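Local coordinates for hypothetical protein TM0486 (PDB 1VK8), which binds thiamin and is involved in the response of the cell to oxidative conditions, at residues V16-K21 / L85-D90. Sequence-based numbering, arbitrary orientation.
Sequences VTVSIK and LQLDID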
ATOM      1  N   VAL C  16       8.274  15.014  -7.147  1.00  7.61           N
ATOM      2  CA  VAL C  16       8.058  13.633  -6.750  1.00  8.20           C
ATOM      3  C   VAL C  16       6.812  13.151  -7.487  1.00  7.62           C
ATOM      4  O   VAL C  16       6.099  13.952  -8.049  1.00  8.09           O
ATOM      5  CB  VAL C  16       7.834  13.482  -5.206  1.00  6.86           C
ATOM      6  CG1 VAL C  16       9.088  13.835  -4.433  1.00 13.28           C
ATOM      7  CG2 VAL C  16       6.657  14.326  -4.704  1.00 10.00           C
ATOM      8  N   THR C  17       6.553  11.847  -7.456  1.00  7.99           N
ATOM      9  CA  THR C  17       5.250  11.319  -7.829  1.00  9.46           C
ATOM     10  C   THR C  17       4.606  10.778  -6.573  1.00  9.62           C
ATOM     11  O   THR C  17       5.282  10.229  -5.692  1.00  9.09           O
ATOM     12  CB  THR C  17       5.322  10.222  -8.942  1.00 12.19           C
ATOM     13  OG1 THR C  17       5.943   9.026  -8.434  1.00 13.19           O
ATOM     14  CG2 THR C  17       6.189  10.646 -10.104  1.00 11.09           C
ATOM     15  N   VAL C  18       3.298  10.963  -6.487  1.00  8.36           N
ATOM     16  CA  VAL C  18       2.493  10.533  -5.357  1.00  7.90           C
ATOM     17  C   VAL C  18       1.226   9.918  -5.912  1.00  8.07           C
ATOM     18  O   VAL C  18       0.424  10.592  -6.576  1.00  9.11           O
ATOM     19  CB  VAL C  18       2.116  11.724  -4.433  1.00  6.56           C
ATOM     20  CG1 VAL C  18       1.320  11.257  -3.235  1.00  9.32           C
ATOM     21  CG2 VAL C  18       3.417  12.461  -3.976  1.00 10.53           C
ATOM     22  N   SER C  19       1.052   8.629  -5.653  1.00  8.95           N
ATOM     23  CA  SER C  19      -0.152   7.931  -6.025  1.00 10.00           C
ATOM     24  C   SER C  19      -1.063   7.886  -4.833  1.00  9.06           C
ATOM     25  O   SER C  19      -0.641   7.576  -3.727  1.00  8.24           O
ATOM     26  CB  SER C  19       0.215   6.537  -6.536  1.00 12.85           C
ATOM     27  OG  SER C  19       1.093   6.685  -7.644  1.00 19.66           O
ATOM     28  N   ILE C  20      -2.321   8.232  -5.067  1.00  7.86           N
ATOM     29  CA  ILE C  20      -3.303   8.460  -4.036  1.00  7.72           C
ATOM     30  C   ILE C  20      -4.438   7.473  -4.271  1.00  8.89           C
ATOM     31  O   ILE C  20      -4.961   7.359  -5.392  1.00  6.28           O
ATOM     32  CB  ILE C  20      -3.840   9.898  -4.136  1.00  7.78           C
ATOM     33  CG1 ILE C  20      -2.721  10.907  -3.952  1.00  8.24           C
ATOM     34  CG2 ILE C  20      -4.965  10.148  -3.128  1.00  9.57           C
ATOM     35  CD1 ILE C  20      -3.119  12.303  -4.302  1.00  9.82           C
ATOM     36  N   LYS C  21      -4.829   6.778  -3.206  1.00  8.25           N
ATOM     37  CA  LYS C  21      -5.953   5.851  -3.239  1.00  5.80           C
ATOM     38  C   LYS C  21      -6.893   6.186  -2.101  1.00  4.85           C
ATOM     39  O   LYS C  21      -6.475   6.332  -0.957  1.00  7.36           O
ATOM     40  CB  LYS C  21      -5.485   4.402  -3.110  1.00  7.76           C
ATOM     41  CG  LYS C  21      -6.565   3.364  -3.215  1.00  7.40           C
ATOM     42  CD  LYS C  21      -6.057   1.964  -2.937  1.00  8.29           C
ATOM     43  CE  LYS C  21      -7.052   0.904  -3.342  1.00  8.56           C
ATOM     44  NZ  LYS C  21      -6.939   0.565  -4.808  1.00 12.46           N
ATOM     45  N   LEU C  85      -7.171   6.479   3.258  1.00  5.81           N
ATOM     46  CA  LEU C  85      -6.465   7.297   2.299  1.00  6.78           C
ATOM     47  C   LEU C  85      -4.997   6.854   2.289  1.00  7.84           C
ATOM     48  O   LEU C  85      -4.305   6.909   3.310  1.00  8.19           O
ATOM     49  CB  LEU C  85      -6.592   8.756   2.690  1.00  8.86           C
ATOM     50  CG  LEU C  85      -5.804   9.773   1.866  1.00  8.60           C
ATOM     51  CD1 LEU C  85      -6.262   9.848   0.423  1.00 12.33           C
ATOM     52  CD2 LEU C  85      -5.880  11.146   2.530  1.00 15.47           C
ATOM     53  N   GLN C  86      -4.532   6.404   1.135  1.00  6.39           N
ATOM     54  CA  GLN C  86      -3.194   5.862   0.986  1.00  5.70           C
ATOM     55  C   GLN C  86      -2.406   6.677  -0.003  1.00  7.80           C
ATOM     56  O   GLN C  86      -2.915   7.032  -1.075  1.00  5.51           O
ATOM     57  CB  GLN C  86      -3.237   4.393   0.566  1.00  7.60           C
ATOM     58  CG  GLN C  86      -3.860   3.507   1.628  1.00  6.32           C
ATOM     59  CD  GLN C  86      -3.972   2.062   1.219  1.00  7.50           C
ATOM     60  OE1 GLN C  86      -3.983   1.767   0.036  1.00  7.94           O
ATOM     61  NE2 GLN C  86      -4.095   1.170   2.188  1.00  8.24           N
ATOM     62  N   LEU C  87      -1.188   7.036   0.395  1.00  7.59           N
ATOM     63  CA  LEU C  87      -0.226   7.730  -0.457  1.00  7.08           C
ATOM     64  C   LEU C  87       1.003   6.848  -0.663  1.00  9.73           C
ATOM     65  O   LEU C  87       1.562   6.290   0.297  1.00  8.03           O
ATOM     66  CB  LEU C  87       0.243   9.013   0.201  1.00  7.42           C
ATOM     67  CG  LEU C  87      -0.770  10.038   0.705  1.00 13.46           C
ATOM     68  CD1 LEU C  87       0.000  11.291   1.094  1.00 16.75           C
ATOM     69  CD2 LEU C  87      -1.820  10.358  -0.298  1.00 12.46           C
ATOM     70  N   ASP C  88       1.442   6.742  -1.915  1.00  6.03           N
ATOM     71  CA  ASP C  88       2.657   6.013  -2.269  1.00  7.69           C
ATOM     72  C   ASP C  88       3.554   7.022  -2.982  1.00  8.29           C
ATOM     73  O   ASP C  88       3.342   7.390  -4.147  1.00  6.54           O
ATOM     74  CB  ASP C  88       2.252   4.790  -3.120  1.00 10.85           C
ATOM     75  CG  ASP C  88       3.417   4.081  -3.784  1.00 13.91           C
ATOM     76  OD1 ASP C  88       4.505   4.121  -3.216  1.00 15.70           O
ATOM     77  OD2 ASP C  88       3.310   3.402  -4.852  1.00 18.41           O
ATOM     78  N   ILE C  89       4.555   7.504  -2.252  1.00  6.17           N
ATOM     79  CA  ILE C  89       5.418   8.601  -2.710  1.00  7.12           C
ATOM     80  C   ILE C  89       6.733   8.031  -3.220  1.00  7.10           C
ATOM     81  O   ILE C  89       7.377   7.285  -2.514  1.00  8.16           O
ATOM     82  CB  ILE C  89       5.707   9.575  -1.552  1.00  8.38           C
ATOM     83  CG1 ILE C  89       4.403  10.138  -0.970  1.00  6.13           C
ATOM     84  CG2 ILE C  89       6.669  10.705  -2.009  1.00 12.02           C
ATOM     85  CD1 ILE C  89       4.515  10.438   0.460  1.00  9.34           C
ATOM     86  N   ASP C  90       7.124   8.374  -4.449  1.00  5.79           N
ATOM     87  CA  ASP C  90       8.434   8.019  -4.958  1.00  5.76           C
ATOM     88  C   ASP C  90       9.290   9.275  -4.793  1.00  5.74           C
ATOM     89  O   ASP C  90       9.074  10.286  -5.448  1.00  7.20           O
ATOM     90  CB  ASP C  90       8.356   7.617  -6.437  1.00  7.57           C
ATOM     91  CG  ASP C  90       9.668   7.031  -6.954  1.00 12.76           C
ATOM     92  OD1 ASP C  90      10.637   6.916  -6.182  1.00 14.24           O
ATOM     93  OD2 ASP C  90       9.806   6.679  -8.132  1.00 16.23           O
TER
HETATM   94  O   HOH W   1       4.105   7.386  -6.834  1.00 15.76           O
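Lys21 and Gln86 form a hydrogen-bonded antiparallel pair, Lys21 N donating to Gln86 O and Gln86 N to Lys21 O, each bond 2.9 Å long. The lysine CB and CG lead off beside Gln86, CG anti to the backbone N (chi1 -176°). Its CD passes 3.6 Å from Gln86 OE1, which accepts a hydrogen bond from Gln86 NE2 of the fourth subunit. The bend at chi4 (84°), about the CD-CE bond, turns NZ aside to Ser54 O and to a salt bridge with Asp88 of the third subunit; a long, flexible amine suits that reach. Ser19 and Asp88 repeat the paired bonds. On their face one water joins Thr17 OG1, Ser19 OG and Asp88 O, donating to the last at 2.8 Å, a place for small hydroxyl residues; Thr17 OG1 also bonds Lys101 NZ, and Ser19 OG bonds Thr57 OG1. These strands, first and last in sequence, belong to a ferredoxin-like beta-alpha-beta-beta-alpha-beta fold (sheet order 2-3-1-4), 16-24 inside and 82-92 at the chain's edge, where a strand of the second subunit pairs on. The other face is aliphatic, and helix 62-76 packs on Val16, Val18 and Leu85. Branched Val18 sets CG2 3.9 Å from Ile89 CG1, while Ile20 CG1 meets Leu87 CD2 at 3.8 Å. An alanine in place of Ile89 would probably open a gap beside Val18, whose methyls would lose CG1 and CG2 as neighbours.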